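Local coordinates for protein serine protease inhibitor 4, isoform B (Drosophila melanogaster, PDB 4P0F) that probably inhibits serine and cysteine endopeptidases by the serpin mechanism, in which cleavage of its reactive loop traps the protease, at residues 50-60 / 292-303; 42-50 / 60-71. All coordinates share one frame; numbering follows the deposited sequence.

Contact 1: residues 50-60 / 292-303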
loop_
_atom_site.group_PDB
_atom_site.type_symbol
_atom_site.label_atom_id
_atom_site.label_comp_id
_atom_site.label_asym_id
_atom_site.label_seq_id
_atom_site.Cartn_x
_atom_site.Cartn_y
_atom_site.Cartn_z
ATOM N N LEU A 50 -17.972 -1.980 -5.878
ATOM C CA LEU A 50 -19.207 -1.208 -6.064
ATOM C C LEU A 50 -19.954 -1.617 -7.329
ATOM O O LEU A 50 -21.170 -1.443 -7.423
ATOM C CB LEU A 50 -18.921 0.288 -6.140
ATOM C CG LEU A 50 -18.233 0.954 -4.954
ATOM C CD1 LEU A 50 -18.128 2.445 -5.249
ATOM C CD2 LEU A 50 -18.984 0.691 -3.658
ATOM N N GLY A 51 -19.216 -2.141 -8.301
ATOM C CA GLY A 51 -19.804 -2.572 -9.557
ATOM C C GLY A 51 -20.017 -4.072 -9.653
ATOM O O GLY A 51 -20.454 -4.568 -10.692
ATOM N N ALA A 52 -19.708 -4.788 -8.576
ATOM C CA ALA A 52 -19.804 -6.241 -8.548
ATOM C C ALA A 52 -21.147 -6.715 -8.005
ATOM O O ALA A 52 -21.843 -5.983 -7.300
ATOM C CB ALA A 52 -18.661 -6.828 -7.716
ATOM N N GLU A 53 -21.499 -7.949 -8.349
ATOM C CA GLU A 53 -22.748 -8.551 -7.936
ATOM C C GLU A 53 -22.504 -9.958 -7.417
ATOM O O GLU A 53 -21.433 -10.525 -7.619
ATOM C CB GLU A 53 -23.738 -8.592 -9.102
ATOM C CG GLU A 53 -24.142 -7.237 -9.616
ATOM C CD GLU A 53 -25.291 -7.328 -10.598
ATOM O OE1 GLU A 53 -25.127 -6.919 -11.760
ATOM O OE2 GLU A 53 -26.364 -7.820 -10.204
ATOM N N ASN A 54 -23.504 -10.508 -6.738
ATOM C CA ASN A 54 -23.535 -11.934 -6.414
ATOM C C ASN A 54 -22.268 -12.413 -5.701
ATOM O O ASN A 54 -21.748 -11.708 -4.839
ATOM C CB ASN A 54 -23.767 -12.736 -7.694
ATOM C CG ASN A 54 -24.967 -12.231 -8.485
ATOM O OD1 ASN A 54 -26.009 -11.918 -7.912
ATOM N ND2 ASN A 54 -24.819 -12.136 -9.802
ATOM N N GLU A 55 -21.761 -13.597 -6.048
ATOM C CA GLU A 55 -20.604 -14.158 -5.323
ATOM C C GLU A 55 -19.321 -13.354 -5.522
ATOM O O GLU A 55 -18.450 -13.316 -4.635
ATOM C CB GLU A 55 -20.360 -15.617 -5.732
ATOM C CG GLU A 55 -19.268 -16.276 -4.895
ATOM C CD GLU A 55 -18.910 -17.682 -5.329
ATOM O OE1 GLU A 55 -19.656 -18.292 -6.126
ATOM O OE2 GLU A 55 -17.855 -18.174 -4.864
ATOM N N THR A 56 -19.183 -12.698 -6.669
ATOM C CA THR A 56 -18.032 -11.841 -6.891
ATOM C C THR A 56 -18.001 -10.743 -5.831
ATOM O O THR A 56 -16.960 -10.488 -5.214
ATOM C CB THR A 56 -18.064 -11.230 -8.317
ATOM O OG1 THR A 56 -18.049 -12.288 -9.283
ATOM C CG2 THR A 56 -16.867 -10.318 -8.555
ATOM N N ALA A 57 -19.138 -10.097 -5.605
ATOM C CA ALA A 57 -19.213 -9.034 -4.610
ATOM C C ALA A 57 -18.966 -9.583 -3.208
ATOM O O ALA A 57 -18.289 -8.955 -2.400
ATOM C CB ALA A 57 -20.557 -8.347 -4.664
ATOM N N THR A 58 -19.540 -10.740 -2.909
ATOM C CA THR A 58 -19.373 -11.310 -1.583
ATOM C C THR A 58 -17.906 -11.650 -1.310
ATOM O O THR A 58 -17.406 -11.389 -0.209
ATOM C CB THR A 58 -20.236 -12.559 -1.404
ATOM O OG1 THR A 58 -21.613 -12.230 -1.663
ATOM C CG2 THR A 58 -20.124 -13.093 -0.003
ATOM N N GLN A 59 -17.228 -12.250 -2.287
ATOM C CA GLN A 59 -15.805 -12.563 -2.142
ATOM C C GLN A 59 -15.001 -11.297 -1.839
ATOM O O GLN A 59 -14.156 -11.294 -0.939
ATOM C CB GLN A 59 -15.250 -13.230 -3.403
ATOM C CG GLN A 59 -15.574 -14.704 -3.540
ATOM C CD GLN A 59 -14.813 -15.366 -4.681
ATOM O OE1 GLN A 59 -14.043 -14.712 -5.399
ATOM N NE2 GLN A 59 -15.023 -16.663 -4.853
ATOM N N LEU A 60 -15.266 -10.227 -2.585
ATOM C CA LEU A 60 -14.556 -8.968 -2.372
ATOM C C LEU A 60 -14.828 -8.404 -0.970
ATOM O O LEU A 60 -13.895 -8.026 -0.267
ATOM C CB LEU A 60 -14.932 -7.952 -3.451
ATOM C CG LEU A 60 -14.189 -8.206 -4.762
ATOM C CD1 LEU A 60 -14.919 -7.535 -5.926
ATOM C CD2 LEU A 60 -12.756 -7.725 -4.683
ATOM N N SER A 292 -10.933 -15.222 -6.086
ATOM C CA SER A 292 -10.639 -15.710 -7.439
ATOM C C SER A 292 -11.697 -15.387 -8.478
ATOM O O SER A 292 -11.381 -15.287 -9.666
ATOM C CB SER A 292 -10.445 -17.228 -7.426
ATOM O OG SER A 292 -9.234 -17.560 -6.776
ATOM N N ARG A 293 -12.953 -15.258 -8.064
ATOM C CA ARG A 293 -14.039 -15.198 -9.044
ATOM C C ARG A 293 -13.948 -13.981 -9.981
ATOM O O ARG A 293 -14.301 -14.072 -11.168
ATOM C CB ARG A 293 -15.393 -15.217 -8.325
ATOM C CG ARG A 293 -16.578 -15.539 -9.218
ATOM C CD ARG A 293 -17.800 -15.883 -8.378
ATOM N NE ARG A 293 -19.004 -16.085 -9.172
ATOM C CZ ARG A 293 -19.406 -17.258 -9.658
ATOM N NH1 ARG A 293 -18.692 -18.357 -9.449
ATOM N NH2 ARG A 293 -20.528 -17.328 -10.362
ATOM N N MET A 294 -13.473 -12.857 -9.456
ATOM C CA MET A 294 -13.333 -11.619 -10.221
ATOM C C MET A 294 -12.465 -11.749 -11.489
ATOM O O MET A 294 -12.636 -10.979 -12.433
ATOM C CB MET A 294 -12.754 -10.529 -9.315
ATOM C CG MET A 294 -11.385 -10.861 -8.808
ATOM S SD MET A 294 -10.943 -9.842 -7.380
ATOM C CE MET A 294 -11.008 -8.250 -8.152
ATOM N N PHE A 295 -11.548 -12.713 -11.520
ATOM C CA PHE A 295 -10.663 -12.920 -12.682
ATOM C C PHE A 295 -11.180 -13.971 -13.651
ATOM O O PHE A 295 -10.620 -14.157 -14.734
ATOM C CB PHE A 295 -9.261 -13.336 -12.223
ATOM C CG PHE A 295 -8.708 -12.479 -11.142
ATOM C CD1 PHE A 295 -8.284 -11.196 -11.413
ATOM C CD2 PHE A 295 -8.608 -12.960 -9.843
ATOM C CE1 PHE A 295 -7.777 -10.398 -10.412
ATOM C CE2 PHE A 295 -8.120 -12.179 -8.852
ATOM C CZ PHE A 295 -7.691 -10.898 -9.125
ATOM N N SER A 296 -12.230 -14.676 -13.245
ATOM C CA SER A 296 -12.738 -15.819 -13.982
ATOM C C SER A 296 -13.838 -15.440 -14.955
ATOM O O SER A 296 -14.386 -14.338 -14.910
ATOM C CB SER A 296 -13.284 -16.867 -13.016
ATOM O OG SER A 296 -14.588 -16.507 -12.592
ATOM N N ASP A 297 -14.200 -16.392 -15.804
ATOM C CA ASP A 297 -15.296 -16.173 -16.733
ATOM C C ASP A 297 -16.656 -16.248 -16.043
ATOM O O ASP A 297 -17.692 -16.086 -16.690
ATOM C CB ASP A 297 -15.217 -17.175 -17.880
ATOM C CG ASP A 297 -14.158 -16.804 -18.904
ATOM O OD1 ASP A 297 -13.850 -15.598 -19.046
ATOM O OD2 ASP A 297 -13.639 -17.719 -19.573
ATOM N N GLN A 298 -16.645 -16.459 -14.729
ATOM C CA GLN A 298 -17.859 -16.392 -13.933
ATOM C C GLN A 298 -17.993 -15.058 -13.196
ATOM O O GLN A 298 -18.934 -14.868 -12.427
ATOM C CB GLN A 298 -17.903 -17.543 -12.929
ATOM C CG GLN A 298 -18.053 -18.914 -13.568
ATOM C CD GLN A 298 -16.789 -19.396 -14.257
ATOM O OE1 GLN A 298 -15.705 -19.383 -13.675
ATOM N NE2 GLN A 298 -16.925 -19.825 -15.507
ATOM N N ALA A 299 -17.071 -14.133 -13.440
ATOM C CA ALA A 299 -17.088 -12.848 -12.750
ATOM C C ALA A 299 -18.389 -12.100 -12.995
ATOM O O ALA A 299 -18.944 -12.144 -14.094
ATOM C CB ALA A 299 -15.918 -11.989 -13.189
ATOM N N GLU A 300 -18.843 -11.391 -11.969
ATOM C CA GLU A 300 -20.092 -10.646 -12.007
ATOM C C GLU A 300 -19.850 -9.170 -11.720
ATOM O O GLU A 300 -19.732 -8.769 -10.563
ATOM C CB GLU A 300 -21.073 -11.235 -10.998
ATOM C CG GLU A 300 -21.487 -12.666 -11.356
ATOM C CD GLU A 300 -21.249 -13.711 -10.286
ATOM O OE1 GLU A 300 -20.405 -13.512 -9.394
ATOM O OE2 GLU A 300 -21.929 -14.766 -10.352
ATOM N N PHE A 301 -19.761 -8.366 -12.779
ATOM C CA PHE A 301 -19.524 -6.934 -12.639
ATOM C C PHE A 301 -20.583 -6.146 -13.402
ATOM O O PHE A 301 -20.294 -5.112 -14.003
ATOM C CB PHE A 301 -18.124 -6.558 -13.134
ATOM C CG PHE A 301 -17.024 -6.913 -12.177
ATOM C CD1 PHE A 301 -16.827 -6.180 -11.022
ATOM C CD2 PHE A 301 -16.187 -7.976 -12.438
ATOM C CE1 PHE A 301 -15.820 -6.513 -10.142
ATOM C CE2 PHE A 301 -15.173 -8.310 -11.559
ATOM C CZ PHE A 301 -14.990 -7.574 -10.421
ATOM N N GLY A 302 -21.822 -6.629 -13.348
ATOM C CA GLY A 302 -22.902 -6.023 -14.092
ATOM C C GLY A 302 -23.391 -4.674 -13.611
ATOM O O GLY A 302 -24.262 -4.073 -14.257
ATOM N N LYS A 303 -22.844 -4.183 -12.501
ATOM C CA LYS A 303 -23.265 -2.894 -11.986
ATOM C C LYS A 303 -22.298 -1.768 -12.363
ATOM O O LYS A 303 -22.499 -0.630 -11.957
ATOM C CB LYS A 303 -23.458 -2.970 -10.474
ATOM C CG LYS A 303 -24.845 -3.522 -10.113
ATOM C CD LYS A 303 -24.937 -3.981 -8.661
ATOM C CE LYS A 303 -25.261 -2.846 -7.710
ATOM N NZ LYS A 303 -25.322 -3.321 -6.292
HETATM O O HOH W 1 -23.091 -9.243 -12.977
HETATM O O HOH W 2 -22.722 -15.728 -7.919
HETATM O O HOH W 3 -13.870 -12.208 -6.593
#

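Contact 2: residues 42-50 / 60-71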
loop_
_atom_site.group_PDB
_atom_site.type_symbol
_atom_site.label_atom_id
_atom_site.label_comp_id
_atom_site.label_asym_id
_atom_site.label_seq_id
_atom_site.Cartn_x
_atom_site.Cartn_y
_atom_site.Cartn_z
ATOM N N GLN A 42 -6.679 -1.801 -1.026
ATOM C CA GLN A 42 -8.044 -2.013 -0.538
ATOM C C GLN A 42 -9.031 -1.010 -1.151
ATOM O O GLN A 42 -10.160 -1.370 -1.506
ATOM C CB GLN A 42 -8.102 -1.918 0.978
ATOM C CG GLN A 42 -9.334 -2.563 1.585
ATOM C CD GLN A 42 -9.562 -2.167 3.029
ATOM O OE1 GLN A 42 -9.504 -0.991 3.383
ATOM N NE2 GLN A 42 -9.833 -3.156 3.877
ATOM N N THR A 43 -8.594 0.240 -1.293
ATOM C CA THR A 43 -9.426 1.293 -1.855
ATOM C C THR A 43 -9.753 0.992 -3.308
ATOM O O THR A 43 -10.914 1.076 -3.716
ATOM C CB THR A 43 -8.731 2.663 -1.741
ATOM O OG1 THR A 43 -8.500 2.951 -0.359
ATOM C CG2 THR A 43 -9.594 3.769 -2.326
ATOM N N CYS A 44 -8.746 0.610 -4.086
ATOM C CA CYS A 44 -8.968 0.337 -5.507
ATOM C C CYS A 44 -9.921 -0.838 -5.667
ATOM O O CYS A 44 -10.856 -0.801 -6.476
ATOM C CB CYS A 44 -7.658 0.039 -6.219
ATOM S SG CYS A 44 -7.866 -0.057 -8.012
ATOM N N ALA A 45 -9.697 -1.880 -4.880
ATOM C CA ALA A 45 -10.527 -3.074 -4.965
ATOM C C ALA A 45 -11.947 -2.819 -4.458
ATOM O O ALA A 45 -12.909 -3.415 -4.969
ATOM C CB ALA A 45 -9.886 -4.209 -4.200
ATOM N N ALA A 46 -12.093 -1.947 -3.460
ATOM C CA ALA A 46 -13.418 -1.589 -2.961
ATOM C C ALA A 46 -14.202 -0.822 -4.025
ATOM O O ALA A 46 -15.412 -0.989 -4.146
ATOM C CB ALA A 46 -13.317 -0.764 -1.682
ATOM N N MET A 47 -13.517 0.028 -4.786
ATOM C CA MET A 47 -14.164 0.719 -5.898
ATOM C C MET A 47 -14.699 -0.290 -6.899
ATOM O O MET A 47 -15.819 -0.141 -7.404
ATOM C CB MET A 47 -13.197 1.697 -6.583
ATOM C CG MET A 47 -12.938 2.961 -5.758
ATOM S SD MET A 47 -12.062 4.262 -6.648
ATOM C CE MET A 47 -10.449 3.536 -6.775
ATOM N N ALA A 48 -13.912 -1.315 -7.196
ATOM C CA ALA A 48 -14.373 -2.340 -8.126
ATOM C C ALA A 48 -15.568 -3.071 -7.538
ATOM O O ALA A 48 -16.522 -3.380 -8.257
ATOM C CB ALA A 48 -13.262 -3.312 -8.457
ATOM N N ARG A 49 -15.547 -3.315 -6.229
ATOM C CA ARG A 49 -16.662 -4.026 -5.596
ATOM C C ARG A 49 -18.001 -3.306 -5.779
ATOM O O ARG A 49 -19.060 -3.950 -5.835
ATOM C CB ARG A 49 -16.380 -4.246 -4.101
ATOM C CG ARG A 49 -17.478 -5.021 -3.388
ATOM C CD ARG A 49 -18.491 -4.101 -2.741
ATOM N NE ARG A 49 -19.615 -4.827 -2.147
ATOM C CZ ARG A 49 -20.791 -5.045 -2.732
ATOM N NH1 ARG A 49 -21.051 -4.617 -3.971
ATOM N NH2 ARG A 49 -21.730 -5.698 -2.062
ATOM N N LEU A 50 -17.972 -1.980 -5.878
ATOM C CA LEU A 50 -19.207 -1.208 -6.064
ATOM C C LEU A 50 -19.954 -1.617 -7.329
ATOM O O LEU A 50 -21.170 -1.443 -7.423
ATOM C CB LEU A 50 -18.921 0.288 -6.140
ATOM C CG LEU A 50 -18.233 0.954 -4.954
ATOM C CD1 LEU A 50 -18.128 2.445 -5.249
ATOM C CD2 LEU A 50 -18.984 0.691 -3.658
ATOM N N LEU A 60 -15.266 -10.227 -2.585
ATOM C CA LEU A 60 -14.556 -8.968 -2.372
ATOM C C LEU A 60 -14.828 -8.404 -0.970
ATOM O O LEU A 60 -13.895 -8.026 -0.267
ATOM C CB LEU A 60 -14.932 -7.952 -3.451
ATOM C CG LEU A 60 -14.189 -8.206 -4.762
ATOM C CD1 LEU A 60 -14.919 -7.535 -5.926
ATOM C CD2 LEU A 60 -12.756 -7.725 -4.683
ATOM N N ASP A 61 -16.091 -8.374 -0.549
ATOM C CA ASP A 61 -16.431 -7.911 0.797
ATOM C C ASP A 61 -15.650 -8.660 1.871
ATOM O O ASP A 61 -15.054 -8.059 2.758
ATOM C CB ASP A 61 -17.927 -8.084 1.093
ATOM C CG ASP A 61 -18.801 -7.120 0.324
ATOM O OD1 ASP A 61 -18.274 -6.129 -0.204
ATOM O OD2 ASP A 61 -20.032 -7.357 0.268
ATOM N N GLN A 62 -15.670 -9.984 1.798
ATOM C CA GLN A 62 -15.128 -10.789 2.871
ATOM C C GLN A 62 -13.614 -10.928 2.766
ATOM O O GLN A 62 -12.942 -11.021 3.782
ATOM C CB GLN A 62 -15.810 -12.157 2.889
ATOM C CG GLN A 62 -17.312 -12.008 3.011
ATOM C CD GLN A 62 -18.035 -13.326 2.997
ATOM O OE1 GLN A 62 -17.463 -14.358 2.665
ATOM N NE2 GLN A 62 -19.300 -13.298 3.368
ATOM N N GLY A 63 -13.074 -10.901 1.552
ATOM C CA GLY A 63 -11.630 -11.005 1.382
ATOM C C GLY A 63 -10.888 -9.709 1.698
ATOM O O GLY A 63 -9.743 -9.740 2.143
ATOM N N LEU A 64 -11.543 -8.577 1.461
ATOM C CA LEU A 64 -10.963 -7.259 1.750
ATOM C C LEU A 64 -11.257 -6.791 3.174
ATOM O O LEU A 64 -10.589 -5.887 3.700
ATOM C CB LEU A 64 -11.507 -6.220 0.767
ATOM C CG LEU A 64 -11.201 -6.448 -0.713
ATOM C CD1 LEU A 64 -11.993 -5.468 -1.564
ATOM C CD2 LEU A 64 -9.709 -6.315 -0.965
ATOM N N GLY A 65 -12.263 -7.399 3.802
ATOM C CA GLY A 65 -12.676 -6.985 5.131
ATOM C C GLY A 65 -13.474 -5.692 5.093
ATOM O O GLY A 65 -13.296 -4.819 5.934
ATOM N N LEU A 66 -14.365 -5.559 4.116
ATOM C CA LEU A 66 -15.137 -4.329 4.001
ATOM C C LEU A 66 -16.200 -4.245 5.101
ATOM O O LEU A 66 -16.503 -5.241 5.764
ATOM C CB LEU A 66 -15.769 -4.221 2.613
ATOM C CG LEU A 66 -14.786 -4.293 1.434
ATOM C CD1 LEU A 66 -15.500 -3.996 0.127
ATOM C CD2 LEU A 66 -13.615 -3.324 1.609
ATOM N N ALA A 67 -16.752 -3.047 5.291
ATOM C CA ALA A 67 -17.573 -2.736 6.463
ATOM C C ALA A 67 -18.871 -3.540 6.523
ATOM O O ALA A 67 -19.375 -3.856 7.602
ATOM C CB ALA A 67 -17.893 -1.247 6.494
ATOM N N SER A 68 -19.414 -3.865 5.360
ATOM C CA SER A 68 -20.670 -4.598 5.297
ATOM C C SER A 68 -20.869 -5.091 3.878
ATOM O O SER A 68 -19.959 -5.002 3.055
ATOM C CB SER A 68 -21.848 -3.718 5.724
ATOM O OG SER A 68 -22.177 -2.784 4.706
ATOM N N SER A 69 -22.061 -5.601 3.595
ATOM C CA SER A 69 -22.390 -6.051 2.248
ATOM C C SER A 69 -23.107 -4.969 1.442
ATOM O O SER A 69 -23.463 -5.184 0.283
ATOM C CB SER A 69 -23.258 -7.303 2.315
ATOM O OG SER A 69 -24.457 -7.034 3.016
ATOM N N ASP A 70 -23.315 -3.812 2.065
ATOM C CA ASP A 70 -24.076 -2.718 1.469
ATOM C C ASP A 70 -23.159 -1.704 0.770
ATOM O O ASP A 70 -22.371 -1.034 1.440
ATOM C CB ASP A 70 -24.897 -2.021 2.551
ATOM C CG ASP A 70 -25.884 -1.026 1.982
ATOM O OD1 ASP A 70 -25.480 0.122 1.727
ATOM O OD2 ASP A 70 -27.062 -1.393 1.799
ATOM N N PRO A 71 -23.266 -1.572 -0.570
ATOM C CA PRO A 71 -22.362 -0.680 -1.317
ATOM C C PRO A 71 -22.301 0.766 -0.809
ATOM O O PRO A 71 -21.209 1.342 -0.769
ATOM C CB PRO A 71 -22.938 -0.707 -2.741
ATOM C CG PRO A 71 -23.696 -1.969 -2.829
ATOM C CD PRO A 71 -24.252 -2.214 -1.460
#

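Contact 1: residues 50-60 / 292-303
Glu53 N and Lys303 N anchor the two backbones, the first donating to Glu300 O at 2.9 Å and the second to Gly51 O at 3.0 Å, so that the turn ahead of helix 54-64 runs beside residues 300-303. Just beyond, the carboxylate of Glu300 sits at the start of the helix. Its OE1 accepts three hydrogen bonds: from Thr56 N, met nearly along the C-O bond, from Thr56 OG1 at 2.7 Å on the anti side, and from Arg293 NE. Thr56 OG1 in turn accepts from Glu300 N (2.9 Å), so two bonds run from the threonine to the glutamate and one runs back. Arg293 grips the carboxylate side-on, NE to OE1 and NH2 to OE2, with both oxygens close to the guanidinium plane but approached from above the carboxylate plane. Glu55 OE1 lies over one face of this guanidinium, toward its rim, the two planes 12° apart; at 3.5 Å from Arg293 NH1, its attraction is one of charge and not of a directed N-H. With OG1 anti to the carbonyl carbon (chi1 -60°), Thr56 CG2 stands over the face of the Phe301 ring, a CH-pi contact, while Ala52 CB meets the same ring at CE1 (3.7 Å). One turn on, Gln59 OE1 takes Arg293 N on a lone pair in its carbonyl plane at 2.9 Å, and a water joins the same oxygen to Met294 N. Leu60 CD2 packs on Met294 SD, both residues buried. The buried Thr56, bonded to the partly exposed Glu300 and backed by a Glu55-Arg293-Glu300 salt-bridge network, thus ties the first turns of a serpin-fold helix to the long loop between helix 283-288 and strand 311-324.

Contact 2: residues 42-50 / 60-71
Arg49 reaches across to Asp61, its NE donating to OD1 at 2.7 Å on the syn side of the carboxylate, with a weak second bond from NH2 to OD2 (3.3 Å). The chain leaves with CG opposite the backbone nitrogen (chi1 -178°) and bends at chi2 (-94°), which lays CG on Leu60 CB and CD by Leu66 CD1 and brings the guanidinium to the carboxylate. Pro71 CG lies over one guanidinium face. A lysine in place of Arg49 lacks the second nitrogen and the flat group, and would probably leave the buried Asp61 carboxylate less firmly held and Pro71 without the face it rests on. The tight part lies between segments 42-49 and 60-64, antiparallel at 165° with axes 10.4 Å apart at closest approach: Ala45 CB touches Leu64 CD1 at 3.6 Å. At the far end Gln42 NE2 donates to Leu64 O (2.8 Å), near the helix end where Gly65 takes positive phi. The side toward exposed Ser69 and partly exposed Pro71 is more open to solvent. Around this pair, helix 6-28 packs on Gln42 and Leu64, helix 71-84 on Ala46, Arg49 and Asp61, and helix 107-115 on Leu50.

Contacts 1 and 2 use different parts of helix 54-64 and share Leu50 and Leu60, their centres about 11 Å apart. The two contacts also touch directly: Phe301 CE1 comes to 3.7 Å from Ala48 O, Ala57 CB to 3.8 Å from Arg49 NH1, and Lys303 NZ to 4.1 Å from Pro71 CG. Contact 2 is buried, its centre about 16 Å from the centre of the chain, whereas contact 1 lies farther out, at about 23 Å, and is partly exposed. Strand 328-341, between strands 161-174 and 311-324, is consistent with the inserted reactive-centre loop of other cleaved serpins; neither contact includes it, although the loop of contact 1 leads into strand 311-324.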